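PDB 1ZZG: glucose-6-phosphate isomerase from Thermus thermophilus, which probably catalyses the reversible isomerisation of glucose 6-phosphate to fructose 6-phosphate, a step shared by glycolysis and gluconeogenesis. Local coordinates for residues 231-236 with 382-387; 264-269 with 281-286. One frame throughout, in Å; residues are numbered along the deposited sequence.

Contact 1: residues 231-236 with 382-387; sequences KTALLL and MWQTAF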
loop_
_atom_site.group_PDB
_atom_site.type_symbol
_atom_site.label_atom_id
_atom_site.label_comp_id
_atom_site.label_asym_id
_atom_site.label_seq_id
_atom_site.Cartn_x
_atom_site.Cartn_y
_atom_site.Cartn_z
ATOM N N LYS A 231 15.340 13.211 18.468
ATOM C CA LYS A 231 16.349 13.216 17.414
ATOM C C LYS A 231 15.728 13.089 16.027
ATOM O O LYS A 231 16.081 13.844 15.113
ATOM C CB LYS A 231 17.349 12.080 17.617
ATOM C CG LYS A 231 18.289 12.278 18.786
ATOM C CD LYS A 231 19.372 11.214 18.770
ATOM C CE LYS A 231 20.310 11.354 19.950
ATOM N NZ LYS A 231 21.446 10.408 19.830
ATOM N N THR A 232 14.815 12.129 15.860
ATOM C CA THR A 232 14.177 11.947 14.555
ATOM C C THR A 232 13.211 13.095 14.285
ATOM O O THR A 232 12.984 13.465 13.134
ATOM C CB THR A 232 13.449 10.576 14.442
ATOM O OG1 THR A 232 12.465 10.450 15.477
ATOM C CG2 THR A 232 14.463 9.435 14.559
ATOM N N ALA A 233 12.648 13.667 15.349
ATOM C CA ALA A 233 11.751 14.807 15.188
ATOM C C ALA A 233 12.595 15.925 14.566
ATOM O O ALA A 233 12.159 16.619 13.645
ATOM C CB ALA A 233 11.210 15.248 16.532
ATOM N N LEU A 234 13.814 16.086 15.074
ATOM C CA LEU A 234 14.721 17.108 14.554
ATOM C C LEU A 234 15.007 16.846 13.076
ATOM O O LEU A 234 14.953 17.760 12.253
ATOM C CB LEU A 234 16.040 17.113 15.331
ATOM C CG LEU A 234 17.094 18.103 14.814
ATOM C CD1 LEU A 234 16.562 19.527 14.952
ATOM C CD2 LEU A 234 18.396 17.937 15.590
ATOM N N LEU A 235 15.316 15.597 12.744
ATOM C CA LEU A 235 15.606 15.237 11.362
ATOM C C LEU A 235 14.470 15.684 10.447
ATOM O O LEU A 235 14.704 16.366 9.456
ATOM C CB LEU A 235 15.823 13.725 11.229
ATOM C CG LEU A 235 17.146 13.164 11.762
ATOM C CD1 LEU A 235 17.101 11.647 11.748
ATOM C CD2 LEU A 235 18.305 13.669 10.905
ATOM N N LEU A 236 13.239 15.302 10.771
ATOM C CA LEU A 236 12.113 15.710 9.939
ATOM C C LEU A 236 11.979 17.236 9.943
ATOM O O LEU A 236 11.673 17.846 8.917
ATOM C CB LEU A 236 10.806 15.067 10.424
ATOM C CG LEU A 236 10.521 13.624 9.979
ATOM C CD1 LEU A 236 11.461 12.646 10.678
ATOM C CD2 LEU A 236 9.071 13.278 10.301
ATOM N N MET A 382 4.861 8.028 17.347
ATOM C CA MET A 382 3.790 8.872 17.844
ATOM C C MET A 382 4.407 10.043 18.612
ATOM O O MET A 382 3.934 11.171 18.496
ATOM C CB MET A 382 2.822 8.062 18.717
ATOM C CG MET A 382 1.928 7.147 17.882
ATOM S SD MET A 382 0.625 6.260 18.793
ATOM C CE MET A 382 1.465 4.716 19.169
ATOM N N TRP A 383 5.468 9.781 19.378
ATOM C CA TRP A 383 6.145 10.846 20.119
ATOM C C TRP A 383 6.791 11.806 19.126
ATOM O O TRP A 383 6.682 13.024 19.261
ATOM C CB TRP A 383 7.229 10.285 21.039
ATOM C CG TRP A 383 6.728 9.829 22.360
ATOM C CD1 TRP A 383 6.496 8.543 22.752
ATOM C CD2 TRP A 383 6.417 10.658 23.490
ATOM N NE1 TRP A 383 6.064 8.515 24.061
ATOM C CE2 TRP A 383 6.006 9.800 24.536
ATOM C CE3 TRP A 383 6.448 12.043 23.720
ATOM C CZ2 TRP A 383 5.628 10.278 25.796
ATOM C CZ3 TRP A 383 6.072 12.521 24.980
ATOM C CH2 TRP A 383 5.667 11.637 25.997
ATOM N N GLN A 384 7.482 11.242 18.141
ATOM C CA GLN A 384 8.132 12.038 17.106
ATOM C C GLN A 384 7.117 13.001 16.522
ATOM O O GLN A 384 7.375 14.192 16.393
ATOM C CB GLN A 384 8.655 11.129 15.995
ATOM C CG GLN A 384 8.993 11.846 14.698
ATOM C CD GLN A 384 9.432 10.881 13.616
ATOM O OE1 GLN A 384 10.472 10.236 13.733
ATOM N NE2 GLN A 384 8.631 10.767 12.556
ATOM N N THR A 385 5.951 12.466 16.176
ATOM C CA THR A 385 4.883 13.261 15.594
ATOM C C THR A 385 4.358 14.336 16.549
ATOM O O THR A 385 4.134 15.480 16.139
ATOM C CB THR A 385 3.726 12.349 15.143
ATOM O OG1 THR A 385 4.225 11.381 14.207
ATOM C CG2 THR A 385 2.627 13.167 14.486
ATOM N N ALA A 386 4.164 13.982 17.817
ATOM C CA ALA A 386 3.675 14.960 18.790
ATOM C C ALA A 386 4.710 16.078 18.975
ATOM O O ALA A 386 4.350 17.253 19.053
ATOM C CB ALA A 386 3.369 14.278 20.132
ATOM N N PHE A 387 5.990 15.720 19.044
ATOM C CA PHE A 387 7.037 16.735 19.190
ATOM C C PHE A 387 7.014 17.679 17.984
ATOM O O PHE A 387 7.140 18.902 18.130
ATOM C CB PHE A 387 8.431 16.089 19.309
ATOM C CG PHE A 387 8.686 15.395 20.632
ATOM C CD1 PHE A 387 8.289 15.982 21.834
ATOM C CD2 PHE A 387 9.360 14.174 20.675
ATOM C CE1 PHE A 387 8.559 15.362 23.067
ATOM C CE2 PHE A 387 9.635 13.546 21.895
ATOM C CZ PHE A 387 9.234 14.143 23.095
#
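Segments 231-236 and 382-387 are both helical and cross at -53°, their axes 8.6 Å apart at closest approach and the backbones nearest at A233 and Q384. The side chain that carries the contact is Q384. Its CG is anti to the backbone N (chi1 164°) and the chain runs extended beyond it, so that the amide is delivered across the gap to the face bearing T232 and L236. OE1 accepts a hydrogen bond from T232 OG1 at 2.7 Å, with the hydroxyl lying in the plane of the amide on a lone pair of the oxygen. The two side chains meet at about a right angle. T232 holds OG1 between its own N and carbonyl carbon, and this hydroxyl is also hydrogen-bonded to NE2 of H380, one turn before Q384, so a single buried oxygen ties two successive turns of the opposing helix. The other end of the amide meets a leucine: L236 CD2 lies 3.4 Å from Q384 NE2, with CD1 a little farther off, and this side chain too crosses the glutamine nearly at right angles. Beside this, the helices meet through carbon alone, the methyl CB of A233 resting 4.0 Å from the methylene CB of F387. Helix 257-269 covers one flank of the pair, where F261 touches Q384 and L264 and S268 touch T385. Helices 12-18 and 20-32 add further cover, the former through F12 and L16 against L234, the latter through R27 and L30 against F387.

Contact 2: residues 264-269 with 281-286; sequences LHDESL and TTAVPA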
loop_
_atom_site.group_PDB
_atom_site.type_symbol
_atom_site.label_atom_id
_atom_site.label_comp_id
_atom_site.label_asym_id
_atom_site.label_seq_id
_atom_site.Cartn_x
_atom_site.Cartn_y
_atom_site.Cartn_z
ATOM N N LEU A 264 -0.653 8.674 10.430
ATOM C CA LEU A 264 -0.132 9.332 11.623
ATOM C C LEU A 264 0.549 10.651 11.260
ATOM O O LEU A 264 0.260 11.696 11.841
ATOM C CB LEU A 264 0.881 8.433 12.333
ATOM C CG LEU A 264 1.586 9.107 13.520
ATOM C CD1 LEU A 264 0.567 9.387 14.624
ATOM C CD2 LEU A 264 2.711 8.228 14.038
ATOM N N HIS A 265 1.457 10.590 10.293
ATOM C CA HIS A 265 2.206 11.769 9.870
ATOM C C HIS A 265 1.359 12.830 9.158
ATOM O O HIS A 265 1.305 13.987 9.586
ATOM C CB HIS A 265 3.359 11.342 8.959
ATOM C CG HIS A 265 4.231 12.476 8.521
ATOM N ND1 HIS A 265 5.210 13.015 9.327
ATOM C CD2 HIS A 265 4.253 13.189 7.370
ATOM C CE1 HIS A 265 5.801 14.012 8.690
ATOM N NE2 HIS A 265 5.239 14.138 7.500
ATOM N N ASP A 266 0.713 12.423 8.070
ATOM C CA ASP A 266 -0.127 13.303 7.254
ATOM C C ASP A 266 -1.269 13.992 8.003
ATOM O O ASP A 266 -1.385 15.209 7.982
ATOM C CB ASP A 266 -0.738 12.510 6.093
ATOM C CG ASP A 266 0.237 12.267 4.956
ATOM O OD1 ASP A 266 1.461 12.429 5.151
ATOM O OD2 ASP A 266 -0.237 11.894 3.857
ATOM N N GLU A 267 -2.124 13.200 8.642
ATOM C CA GLU A 267 -3.269 13.748 9.355
ATOM C C GLU A 267 -2.894 14.611 10.555
ATOM O O GLU A 267 -3.605 15.559 10.885
ATOM C CB GLU A 267 -4.196 12.612 9.793
ATOM C CG GLU A 267 -5.662 12.968 9.701
ATOM C CD GLU A 267 -6.575 11.762 9.815
ATOM O OE1 GLU A 267 -7.408 11.566 8.906
ATOM O OE2 GLU A 267 -6.466 11.014 10.811
ATOM N N SER A 268 -1.777 14.291 11.203
ATOM C CA SER A 268 -1.344 15.053 12.369
ATOM C C SER A 268 -0.676 16.385 12.027
ATOM O O SER A 268 -1.003 17.420 12.613
ATOM C CB SER A 268 -0.365 14.231 13.220
ATOM O OG SER A 268 -0.973 13.071 13.763
ATOM N N LEU A 269 0.244 16.356 11.066
ATOM C CA LEU A 269 1.006 17.544 10.701
ATOM C C LEU A 269 0.593 18.324 9.445
ATOM O O LEU A 269 1.120 19.413 9.193
ATOM C CB LEU A 269 2.487 17.152 10.633
ATOM C CG LEU A 269 2.937 16.415 11.909
ATOM C CD1 LEU A 269 4.351 15.857 11.753
ATOM C CD2 LEU A 269 2.857 17.373 13.095
ATOM N N THR A 281 4.615 17.777 5.499
ATOM C CA THR A 281 5.319 17.117 4.412
ATOM C C THR A 281 4.504 15.895 4.005
ATOM O O THR A 281 3.721 15.369 4.795
ATOM C CB THR A 281 6.742 16.683 4.824
ATOM O OG1 THR A 281 6.672 15.770 5.926
ATOM C CG2 THR A 281 7.577 17.905 5.225
ATOM N N THR A 282 4.687 15.457 2.767
ATOM C CA THR A 282 3.962 14.311 2.250
ATOM C C THR A 282 4.673 12.995 2.538
ATOM O O THR A 282 5.737 12.720 1.980
ATOM C CB THR A 282 3.753 14.451 0.734
ATOM O OG1 THR A 282 3.111 15.703 0.465
ATOM C CG2 THR A 282 2.877 13.307 0.205
ATOM N N ALA A 283 4.084 12.187 3.417
ATOM C CA ALA A 283 4.652 10.890 3.758
ATOM C C ALA A 283 4.361 9.921 2.612
ATOM O O ALA A 283 3.218 9.800 2.166
ATOM C CB ALA A 283 4.046 10.365 5.057
ATOM N N VAL A 284 5.405 9.239 2.147
ATOM C CA VAL A 284 5.296 8.281 1.049
ATOM C C VAL A 284 5.721 6.908 1.557
ATOM O O VAL A 284 6.855 6.726 1.996
ATOM C CB VAL A 284 6.204 8.694 -0.136
ATOM C CG1 VAL A 284 6.092 7.682 -1.263
ATOM C CG2 VAL A 284 5.813 10.074 -0.630
ATOM N N PRO A 285 4.811 5.920 1.503
ATOM C CA PRO A 285 5.108 4.561 1.973
ATOM C C PRO A 285 5.973 3.756 0.999
ATOM O O PRO A 285 5.850 3.895 -0.216
ATOM C CB PRO A 285 3.719 3.953 2.141
ATOM C CG PRO A 285 2.971 4.563 0.968
ATOM C CD PRO A 285 3.430 6.016 0.989
ATOM N N ALA A 286 6.848 2.915 1.546
ATOM C CA ALA A 286 7.709 2.066 0.735
ATOM C C ALA A 286 8.073 0.819 1.517
ATOM O O ALA A 286 8.087 0.822 2.751
ATOM C CB ALA A 286 8.969 2.813 0.331
#
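H265 reaches from the last turns of helix 257-269 to T281, just ahead of strand residues 282-286, which run nearly antiparallel to the helix, at 168°. Its CG stands anti to the backbone N (chi1 -177°). CB and CG both lie against the methyl of A283, 4.1 Å from CG to A283 CB. Farther along the ring, CD2 comes 3.7 Å from A283 CB and is also close to T281 O, while CE1 passes beside T281 OG1. The tip, H265 NE2, shares a 2.7 Å hydrogen bond with T281 OG1, near the ring plane at its edge; either could be the donor. An alanine in place of the histidine would lack this bond, which would probably loosen the helix against the strand and leave the A283 methyl less well covered. The next residue, D266, adds a second polar link: its OD1 accepts from A283 N at 3.2 Å (N-H...O angle 160°), using the syn lone pair. Since OD1 also lies 3.3 Å from A283 CB, the aspartate and the histidine both press on this methyl, which the strand turns toward the helix. F261 and H245 meet the imidazole as well. On the opposite face of the strand, V284 packs on V284 of the second subunit, and T282 is hydrogen-bonded to K306 of that subunit. E267, predicted to be the catalytic proton donor, follows D266 and is salt-bridged to R187. Strand 244-249, helix 257-269 and strand 278-287 form a beta-alpha-beta crossover between parallel neighbours of the sheet, in which this contact seats the helix on the second strand.

From the N terminus the chain first lays down helices 12-18 and 20-32 and the parallel five-stranded sheet, and then reaches helix 228-238, the first half of contact 1. Strand 244-249 and helix 257-269 follow. Contact 2 closes a short loop of 11 residues, which includes strand 271-272, as the chain turns back into strand 278-287. Contact 1 closes only at 382-387 in helix 371-391, 145 residues after 231-236, so contact 2 is nested inside its loop. The two touch directly: T385 CG2 lies 3.4 Å from S268 CB, and L236 CD2 is 3.7 Å from H265 CE1. Helix 257-269 thus joins the two, packed on the helix pair of contact 1 and on strand 278-287.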